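Local coordinates for protein putative dehydrogenase (Pseudomonas fluorescens, PDB 6UUG) that acts as the methanesulfinate monooxygenase MsuC, the oxygenase of a two-component flavin-dependent system in bacterial sulfur assimilation, at residues L254-T257 with H258-L261; L297-Y300 with G301-W304; V305-E308 with G309-L313; K347-A350 with S351-L355. All blocks are in the same frame, centred on the assembly; numbering follows the deposited sequence.

Contact 1. Residues L254-T257 with H258-L261; sequences LTFT and HMFL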
loop_
_atom_site.group_PDB
_atom_site.type_symbol
_atom_site.label_atom_id
_atom_site.label_comp_id
_atom_site.label_asym_id
_atom_site.label_seq_id
_atom_site.Cartn_x
_atom_site.Cartn_y
_atom_site.Cartn_z
ATOM N N LEU A 254 -17.794 6.840 17.624
ATOM C CA LEU A 254 -16.817 7.915 17.762
ATOM C C LEU A 254 -15.977 7.767 19.034
ATOM O O LEU A 254 -14.843 8.259 19.077
ATOM C CB LEU A 254 -17.538 9.281 17.711
ATOM C CG LEU A 254 -16.640 10.516 17.558
ATOM C CD1 LEU A 254 -15.715 10.369 16.373
ATOM C CD2 LEU A 254 -17.482 11.792 17.403
ATOM N N THR A 255 -16.490 7.076 20.057
ATOM C CA THR A 255 -15.677 6.781 21.238
ATOM C C THR A 255 -14.526 5.853 20.875
ATOM O O THR A 255 -13.365 6.131 21.204
ATOM C CB THR A 255 -16.553 6.172 22.340
ATOM O OG1 THR A 255 -17.525 7.140 22.771
ATOM C CG2 THR A 255 -15.710 5.736 23.541
ATOM N N PHE A 256 -14.832 4.756 20.165
ATOM C CA PHE A 256 -13.779 3.881 19.647
ATOM C C PHE A 256 -12.806 4.658 18.782
ATOM O O PHE A 256 -11.592 4.462 18.874
ATOM C CB PHE A 256 -14.375 2.741 18.814
ATOM C CG PHE A 256 -14.910 1.609 19.630
ATOM C CD1 PHE A 256 -14.086 0.933 20.513
ATOM C CD2 PHE A 256 -16.215 1.184 19.470
ATOM C CE1 PHE A 256 -14.573 -0.128 21.262
ATOM C CE2 PHE A 256 -16.711 0.123 20.213
ATOM C CZ PHE A 256 -15.884 -0.532 21.112
ATOM N N THR A 257 -13.332 5.539 17.922
ATOM C CA THR A 257 -12.483 6.278 16.995
ATOM C C THR A 257 -11.479 7.147 17.743
ATOM O O THR A 257 -10.303 7.203 17.367
ATOM C CB THR A 257 -13.333 7.133 16.048
ATOM O OG1 THR A 257 -14.188 6.289 15.267
ATOM C CG2 THR A 257 -12.439 7.923 15.088
ATOM N N HIS A 258 -11.933 7.856 18.786
ATOM C CA HIS A 258 -11.009 8.660 19.584
ATOM C C HIS A 258 -9.970 7.788 20.276
ATOM O O HIS A 258 -8.816 8.208 20.451
ATOM C CB HIS A 258 -11.782 9.494 20.613
ATOM C CG HIS A 258 -12.345 10.759 20.057
ATOM N ND1 HIS A 258 -13.437 10.791 19.220
ATOM C CD2 HIS A 258 -11.950 12.048 20.220
ATOM C CE1 HIS A 258 -13.697 12.051 18.895
ATOM N NE2 HIS A 258 -12.809 12.833 19.491
ATOM N N MET A 259 -10.371 6.586 20.716
ATOM C CA MET A 259 -9.416 5.628 21.278
ATOM C C MET A 259 -8.343 5.267 20.262
ATOM O O MET A 259 -7.146 5.213 20.590
ATOM C CB MET A 259 -10.135 4.349 21.736
ATOM C CG MET A 259 -11.005 4.468 22.969
ATOM S SD MET A 259 -12.062 3.000 23.193
ATOM C CE MET A 259 -10.863 1.679 23.074
ATOM N N PHE A 260 -8.765 4.955 19.027
ATOM C CA PHE A 260 -7.825 4.565 17.982
ATOM C C PHE A 260 -6.799 5.660 17.724
ATOM O O PHE A 260 -5.603 5.386 17.572
ATOM C CB PHE A 260 -8.571 4.254 16.674
ATOM C CG PHE A 260 -9.544 3.087 16.744
ATOM C CD1 PHE A 260 -9.633 2.270 17.857
ATOM C CD2 PHE A 260 -10.383 2.827 15.657
ATOM C CE1 PHE A 260 -10.549 1.191 17.894
ATOM C CE2 PHE A 260 -11.292 1.765 15.695
ATOM C CZ PHE A 260 -11.365 0.954 16.812
ATOM N N LEU A 261 -7.263 6.907 17.615
ATOM C CA LEU A 261 -6.335 8.012 17.409
ATOM C C LEU A 261 -5.384 8.153 18.592
ATOM O O LEU A 261 -4.169 8.287 18.406
ATOM C CB LEU A 261 -7.103 9.316 17.168
ATOM C CG LEU A 261 -6.281 10.609 17.191
ATOM C CD1 LEU A 261 -5.185 10.615 16.144
ATOM C CD2 LEU A 261 -7.250 11.782 16.939
#
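His258 grips the carbonyl of Leu254 twice. Its backbone N (3.0 Å to Leu254 O) and its ring ND1 (2.9 Å to the same Leu254 O) arrive from opposite faces of the carbonyl plane. The oxygen lies in the imidazole plane, while ND1 stands 35° out of the carbonyl plane. With both bonds meeting at one oxygen, the ring's rotation is fixed, and Leu254 CG closes against His258 CE1 at 3.6 Å. The other tight spot is at Phe260. With CG beside the backbone N (chi1 -63°), one face of its ring is laid over the carbonyl of Phe256, and Phe260 CD1 comes within 3.1 Å of Phe256 O, toward the rim. Phe260 CZ meets Phe256 CB at 4.0 Å. All this lies along one helix, 247-277, in the C-terminal helical domain of the acyl-CoA dehydrogenase fold, where helix 333-360 packs on Phe260 and helix 85-96 on Leu254 and His258. Cutting Phe260 back to an alanine would probably leave the Phe256 carbonyl without its aromatic cover and open a gap toward Lys347, Ala350 and Ser351. The partly exposed Phe256 ring marks the looser flank: it runs beside Met259 in an oblique Met-aromatic contact, with CD1 3.9 Å from Met259 SD. Met259 was modelled in two conformers, which makes this contact doubtful as a fixed feature, whereas the Phe256 ring also has an edge-to-face partner in His104.

Contact 2. Residues L297-Y300 with G301-W304; sequences LAHY and GEFW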
loop_
_atom_site.group_PDB
_atom_site.type_symbol
_atom_site.label_atom_id
_atom_site.label_comp_id
_atom_site.label_asym_id
_atom_site.label_seq_id
_atom_site.Cartn_x
_atom_site.Cartn_y
_atom_site.Cartn_z
ATOM N N LEU A 297 13.888 9.719 8.753
ATOM C CA LEU A 297 13.097 10.938 8.629
ATOM C C LEU A 297 11.906 10.752 7.700
ATOM O O LEU A 297 10.823 11.285 7.968
ATOM C CB LEU A 297 13.973 12.087 8.147
ATOM C CG LEU A 297 14.957 12.569 9.202
ATOM C CD1 LEU A 297 15.924 13.526 8.530
ATOM C CD2 LEU A 297 14.245 13.237 10.362
ATOM N N ALA A 298 12.075 10.002 6.611
ATOM C CA ALA A 298 10.944 9.794 5.709
ATOM C C ALA A 298 9.835 9.003 6.399
ATOM O O ALA A 298 8.647 9.319 6.229
ATOM C CB ALA A 298 11.412 9.107 4.428
ATOM N N HIS A 299 10.200 7.995 7.200
ATOM C CA HIS A 299 9.204 7.286 8.009
ATOM C C HIS A 299 8.444 8.241 8.910
ATOM O O HIS A 299 7.217 8.177 8.999
ATOM C CB HIS A 299 9.847 6.217 8.886
ATOM C CG HIS A 299 10.165 4.951 8.163
ATOM N ND1 HIS A 299 9.200 4.198 7.531
ATOM C CD2 HIS A 299 11.337 4.304 7.978
ATOM C CE1 HIS A 299 9.766 3.131 6.991
ATOM N NE2 HIS A 299 11.061 3.167 7.253
ATOM N N TYR A 300 9.164 9.109 9.631
ATOM C CA TYR A 300 8.475 10.047 10.516
ATOM C C TYR A 300 7.593 11.017 9.744
ATOM O O TYR A 300 6.525 11.399 10.243
ATOM C CB TYR A 300 9.491 10.788 11.395
ATOM C CG TYR A 300 9.769 10.005 12.660
ATOM C CD1 TYR A 300 8.888 10.061 13.727
ATOM C CD2 TYR A 300 10.883 9.157 12.762
ATOM C CE1 TYR A 300 9.097 9.326 14.873
ATOM C CE2 TYR A 300 11.113 8.421 13.930
ATOM C CZ TYR A 300 10.219 8.511 14.971
ATOM O OH TYR A 300 10.416 7.781 16.127
ATOM N N GLY A 301 8.008 11.419 8.535
ATOM C CA GLY A 301 7.149 12.256 7.707
ATOM C C GLY A 301 5.874 11.545 7.290
ATOM O O GLY A 301 4.802 12.142 7.265
ATOM N N GLU A 302 5.975 10.260 6.967
ATOM C CA GLU A 302 4.765 9.487 6.682
ATOM C C GLU A 302 3.886 9.331 7.921
ATOM O O GLU A 302 2.657 9.445 7.820
ATOM C CB GLU A 302 5.150 8.131 6.078
ATOM C CG GLU A 302 5.744 8.308 4.677
ATOM C CD GLU A 302 6.073 7.018 3.973
ATOM O OE1 GLU A 302 6.458 6.044 4.643
ATOM O OE2 GLU A 302 5.983 6.996 2.735
ATOM N N PHE A 303 4.479 9.096 9.098
ATOM C CA PHE A 303 3.667 9.068 10.314
ATOM C C PHE A 303 2.932 10.393 10.501
ATOM O O PHE A 303 1.754 10.418 10.886
ATOM C CB PHE A 303 4.529 8.800 11.542
ATOM C CG PHE A 303 5.275 7.486 11.502
ATOM C CD1 PHE A 303 4.843 6.442 10.697
ATOM C CD2 PHE A 303 6.420 7.321 12.253
ATOM C CE1 PHE A 303 5.549 5.236 10.651
ATOM C CE2 PHE A 303 7.128 6.125 12.225
ATOM C CZ PHE A 303 6.697 5.082 11.413
ATOM N N TRP A 304 3.620 11.499 10.223
ATOM C CA TRP A 304 3.042 12.827 10.432
ATOM C C TRP A 304 1.849 13.057 9.520
ATOM O O TRP A 304 0.786 13.512 9.973
ATOM C CB TRP A 304 4.098 13.912 10.195
ATOM C CG TRP A 304 3.562 15.309 10.446
ATOM C CD1 TRP A 304 3.236 16.260 9.509
ATOM C CD2 TRP A 304 3.307 15.897 11.717
ATOM N NE1 TRP A 304 2.783 17.393 10.127
ATOM C CE2 TRP A 304 2.815 17.205 11.481
ATOM C CE3 TRP A 304 3.423 15.443 13.032
ATOM C CZ2 TRP A 304 2.467 18.072 12.520
ATOM C CZ3 TRP A 304 3.072 16.316 14.073
ATOM C CH2 TRP A 304 2.590 17.599 13.804
#
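Tyr300 and Phe303, three residues apart on helix 294-327, form a T-shaped pair: the edge of the Phe303 ring is directed at the face of Tyr300, with planes 75° apart and centroids 5.5 Å apart. The nearest atoms are Tyr300 CD1 and Phe303 CD2, at 4.0 Å. Phe303 also lies over the backbone, since its CG sits beside the backbone N (chi1 -60°); one face covers the carbonyl of His299, with CG 3.2 Å from His299 O. That oxygen meanwhile takes the helical hydrogen bond of Phe303 N, at 2.9 Å, so it is satisfied by an N-H as well as covered by a ring. The carbonyls of Leu297, Ala298 and Tyr300 are likewise met by the amides of Gly301, Glu302 and Trp304.

The polar side-chain ends find their partners beyond the two segments. His299 ND1 and Glu302 OE1 stand 4.4 Å apart, and NH1 of Arg360 spans them, hydrogen-bonded to the imidazole and salt-bridged to the carboxylate. ND1 presumably accepts from the arginine, which is consistent with NE2 carrying the hydrogen toward Asp393 OD2 of the fourth subunit. Glu302 OE2 is salt-bridged to Arg352 of the second subunit, and Tyr300 OH is hydrogen-bonded to Thr275 OG1. Aromatic and charged groups that serve both the chain's own helices and neighbouring copies suit the C-terminal helical bundle through which acyl-CoA dehydrogenase-like proteins assemble as tetramers.

Contact 3. Residues V305-E308 with G309-L313; sequences VALE and GIRLL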
loop_
_atom_site.group_PDB
_atom_site.type_symbol
_atom_site.label_atom_id
_atom_site.label_comp_id
_atom_site.label_asym_id
_atom_site.label_seq_id
_atom_site.Cartn_x
_atom_site.Cartn_y
_atom_site.Cartn_z
ATOM N N VAL A 305 2.010 12.754 8.231
ATOM C CA VAL A 305 0.924 12.955 7.275
ATOM C C VAL A 305 -0.279 12.109 7.666
ATOM O O VAL A 305 -1.422 12.577 7.630
ATOM C CB VAL A 305 1.406 12.641 5.850
ATOM C CG1 VAL A 305 0.236 12.732 4.851
ATOM C CG2 VAL A 305 2.518 13.626 5.479
ATOM N N ALA A 306 -0.040 10.858 8.063
ATOM C CA ALA A 306 -1.140 10.002 8.509
ATOM C C ALA A 306 -1.830 10.558 9.755
ATOM O O ALA A 306 -3.065 10.675 9.804
ATOM C CB ALA A 306 -0.613 8.587 8.765
ATOM N N LEU A 307 -1.055 10.897 10.790
ATOM C CA LEU A 307 -1.662 11.401 12.017
ATOM C C LEU A 307 -2.431 12.692 11.773
ATOM O O LEU A 307 -3.513 12.880 12.326
ATOM C CB LEU A 307 -0.601 11.641 13.092
ATOM C CG LEU A 307 -0.042 10.403 13.794
ATOM C CD1 LEU A 307 1.109 10.871 14.710
ATOM C CD2 LEU A 307 -1.139 9.732 14.609
ATOM N N GLU A 308 -1.872 13.608 10.979
ATOM C CA GLU A 308 -2.553 14.881 10.755
ATOM C C GLU A 308 -3.906 14.671 10.080
ATOM O O GLU A 308 -4.910 15.271 10.483
ATOM C CB GLU A 308 -1.666 15.812 9.931
ATOM C CG GLU A 308 -0.518 16.400 10.749
ATOM C CD GLU A 308 -0.995 17.418 11.780
ATOM O OE1 GLU A 308 -1.030 18.627 11.446
ATOM O OE2 GLU A 308 -1.326 17.020 12.918
ATOM N N GLY A 309 -3.955 13.809 9.068
ATOM C CA GLY A 309 -5.226 13.507 8.423
ATOM C C GLY A 309 -6.242 12.894 9.372
ATOM O O GLY A 309 -7.417 13.282 9.365
ATOM N N ILE A 310 -5.809 11.916 10.192
ATOM C CA ILE A 310 -6.722 11.304 11.167
ATOM C C ILE A 310 -7.234 12.361 12.138
ATOM O O ILE A 310 -8.432 12.431 12.432
ATOM C CB ILE A 310 -6.033 10.167 11.945
ATOM C CG1 ILE A 310 -5.551 9.065 11.020
ATOM C CG2 ILE A 310 -7.020 9.550 12.933
ATOM C CD1 ILE A 310 -4.570 8.172 11.719
ATOM N N ARG A 311 -6.319 13.179 12.666
ATOM C CA ARG A 311 -6.707 14.187 13.653
ATOM C C ARG A 311 -7.830 15.075 13.130
ATOM O O ARG A 311 -8.832 15.292 13.816
ATOM C CB ARG A 311 -5.492 15.037 14.034
ATOM C CG ARG A 311 -4.508 14.325 14.978
ATOM C CD ARG A 311 -3.156 15.049 15.008
ATOM N NE ARG A 311 -2.230 14.424 15.963
ATOM C CZ ARG A 311 -0.903 14.511 15.892
ATOM N NH1 ARG A 311 -0.326 15.202 14.918
ATOM N NH2 ARG A 311 -0.147 13.918 16.811
ATOM N N LEU A 312 -7.678 15.610 11.912
ATOM C CA LEU A 312 -8.717 16.506 11.404
ATOM C C LEU A 312 -10.044 15.775 11.186
ATOM O O LEU A 312 -11.122 16.339 11.452
ATOM C CB LEU A 312 -8.252 17.178 10.116
ATOM C CG LEU A 312 -7.041 18.110 10.246
ATOM C CD1 LEU A 312 -6.827 18.846 8.912
ATOM C CD2 LEU A 312 -7.213 19.099 11.407
ATOM N N LEU A 313 -10.000 14.544 10.670
ATOM C CA LEU A 313 -11.246 13.804 10.461
ATOM C C LEU A 313 -11.942 13.507 11.781
ATOM O O LEU A 313 -13.175 13.615 11.882
ATOM C CB LEU A 313 -10.969 12.502 9.705
ATOM C CG LEU A 313 -10.633 12.611 8.219
ATOM C CD1 LEU A 313 -10.099 11.209 7.782
ATOM C CD2 LEU A 313 -11.892 13.013 7.435
#
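Glu308 bends at chi2 (-70°), turning its carboxylate across the surface of helix 294-327, while Arg311 runs back, extended from CG to NE, to meet it. The result is a salt bridge between residues three apart, with Arg311 NH1 2.9 Å from Glu308 OE2. Their planes stand 76° apart; the carboxylate oxygen lies close to the guanidinium plane, at its edge, but is itself approached on the anti side, 28° out of the carboxylate plane. Arg311 CD also comes within 3.4 Å of Glu308 OE2.

Leu307 covers one face of the guanidinium: its CB lies 4.0 Å from Arg311 CZ, over the centre, and Leu307 CD1 is 3.9 Å from Arg311 NH2. The aliphatic part of the arginine packs on the backbone, with CG 3.2 Å from Leu307 O, an oxygen that also accepts the amide of Arg311.

Both charges have second partners. Arg311 NE is salt-bridged to Glu265 on helix 247-277, and Glu308 OE1 to Arg316 of the second subunit. The arginine thus sits between two carboxylates and the glutamate between two arginines, an alternation that would probably keep all of them ionised and that ties two helices of one chain to a neighbouring copy.

Contact 4. Residues K347-A350 with S351-L355; sequences KVAA and SRQGL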
loop_
_atom_site.group_PDB
_atom_site.type_symbol
_atom_site.label_atom_id
_atom_site.label_comp_id
_atom_site.label_asym_id
_atom_site.label_seq_id
_atom_site.Cartn_x
_atom_site.Cartn_y
_atom_site.Cartn_z
ATOM N N LYS A 347 -13.292 6.801 11.425
ATOM C CA LYS A 347 -12.961 5.502 12.002
ATOM C C LYS A 347 -12.134 4.659 11.043
ATOM O O LYS A 347 -11.176 3.993 11.468
ATOM C CB LYS A 347 -14.246 4.762 12.399
ATOM C CG LYS A 347 -13.951 3.558 13.317
ATOM C CD LYS A 347 -15.201 2.945 13.934
ATOM C CE LYS A 347 -14.846 1.644 14.673
ATOM N NZ LYS A 347 -15.716 0.525 14.245
ATOM N N VAL A 348 -12.485 4.650 9.747
ATOM C CA VAL A 348 -11.685 3.890 8.784
ATOM C C VAL A 348 -10.249 4.410 8.757
ATOM O O VAL A 348 -9.284 3.634 8.825
ATOM C CB VAL A 348 -12.333 3.928 7.391
ATOM C CG1 VAL A 348 -11.398 3.305 6.353
ATOM C CG2 VAL A 348 -13.642 3.143 7.432
ATOM N N ALA A 349 -10.080 5.737 8.701
ATOM C CA ALA A 349 -8.736 6.304 8.671
ATOM C C ALA A 349 -7.981 5.996 9.956
ATOM O O ALA A 349 -6.815 5.570 9.914
ATOM C CB ALA A 349 -8.792 7.815 8.446
ATOM N N ALA A 350 -8.623 6.197 11.107
ATOM C CA ALA A 350 -7.939 5.931 12.373
ATOM C C ALA A 350 -7.559 4.464 12.489
ATOM O O ALA A 350 -6.483 4.137 12.991
ATOM C CB ALA A 350 -8.807 6.332 13.559
ATOM N N SER A 351 -8.435 3.571 12.027
ATOM C CA SER A 351 -8.166 2.138 12.129
ATOM C C SER A 351 -6.987 1.745 11.261
ATOM O O SER A 351 -6.033 1.104 11.729
ATOM C CB SER A 351 -9.409 1.341 11.710
ATOM O OG SER A 351 -10.466 1.517 12.648
ATOM N N ARG A 352 -7.057 2.086 9.975
ATOM C CA ARG A 352 -6.076 1.587 9.014
ATOM C C ARG A 352 -4.744 2.296 9.168
ATOM O O ARG A 352 -3.684 1.652 9.244
ATOM C CB ARG A 352 -6.585 1.781 7.596
ATOM C CG ARG A 352 -7.687 0.867 7.254
ATOM C CD ARG A 352 -7.985 0.983 5.794
ATOM N NE ARG A 352 -8.405 -0.303 5.272
ATOM C CZ ARG A 352 -8.795 -0.481 4.017
ATOM N NH1 ARG A 352 -8.801 0.560 3.196
ATOM N NH2 ARG A 352 -9.173 -1.685 3.594
ATOM N N GLN A 353 -4.770 3.627 9.161
ATOM C CA GLN A 353 -3.519 4.361 9.282
ATOM C C GLN A 353 -2.942 4.248 10.691
ATOM O O GLN A 353 -1.714 4.247 10.864
ATOM C CB GLN A 353 -3.738 5.822 8.888
ATOM C CG GLN A 353 -4.066 6.012 7.400
ATOM C CD GLN A 353 -4.254 7.486 7.054
ATOM O OE1 GLN A 353 -5.328 8.039 7.243
ATOM N NE2 GLN A 353 -3.200 8.123 6.566
ATOM N N GLY A 354 -3.798 4.154 11.705
ATOM C CA GLY A 354 -3.306 3.960 13.058
ATOM C C GLY A 354 -2.565 2.641 13.209
ATOM O O GLY A 354 -1.487 2.581 13.796
ATOM N N LEU A 355 -3.148 1.555 12.688
ATOM C CA LEU A 355 -2.496 0.261 12.867
ATOM C C LEU A 355 -1.169 0.219 12.131
ATOM O O LEU A 355 -0.201 -0.385 12.623
ATOM C CB LEU A 355 -3.430 -0.869 12.399
ATOM C CG LEU A 355 -3.006 -2.281 12.803
ATOM C CD1 LEU A 355 -3.168 -2.481 14.311
ATOM C CD2 LEU A 355 -3.851 -3.285 12.022
#
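Ser351 turns its hydroxyl back on the previous turn of helix 333-360, where OG donates to Lys347 O at 2.8 Å. The backbone N of Ser351 reaches the same Lys347 O, also at 2.8 Å, but from the opposite face of the carbonyl plane; OG itself stands 36° out of that plane. The chi1 of -68°, which sets OG beside its own backbone N, makes this double grip possible. With an alanine here the second donor to Lys347 O is gone, which would probably weaken the hold on that carbonyl and leave a small gap beside the Phe260 ring. Around it, Val348 CG1 lies alongside Arg352 CD at 4.2 Å, and Gln353 OE1 is 3.7 Å from Ala349 CB. At Gly354 the helical bond is weak: its N is 3.0 Å from Ala350 O, at an angle of 129°. Farther out, Lys347 NZ is salt-bridged to Asp390 and hydrogen-bonded to Gln253, while Arg352 extends to Glu302 of the second subunit. A serine bonding to the carbonyl four residues earlier is a familiar way of satisfying a hydroxyl inside a helix, here one buried in the C-terminal helical domain of the acyl-CoA dehydrogenase fold.

In the fold
Contacts 1, 2 and 4 are buried and contact 3 partly so. Contacts 1 and 4 meet directly: Phe260 CE2 lies 3.2 Å from Ser351 OG, so helices 247-277 and 333-360 interlock there. Contacts 2 and 3 share helix 294-327, with centres about 28 and 19 Å from the chain centre; contact 2, the farthest out, is covered largely by neighbouring copies. Contact 3 joins the other two helices, Ile310 CG2 standing 3.8 Å from Leu261 CD1 and 3.7 Å from Ala350 CB. Chemistry follows position: side-chain-to-carbonyl bonds serve contacts 1 and 4, while contacts 2, 3 and 4 all reach the second subunit through salt bridges and contact 1 alone touches no other chain.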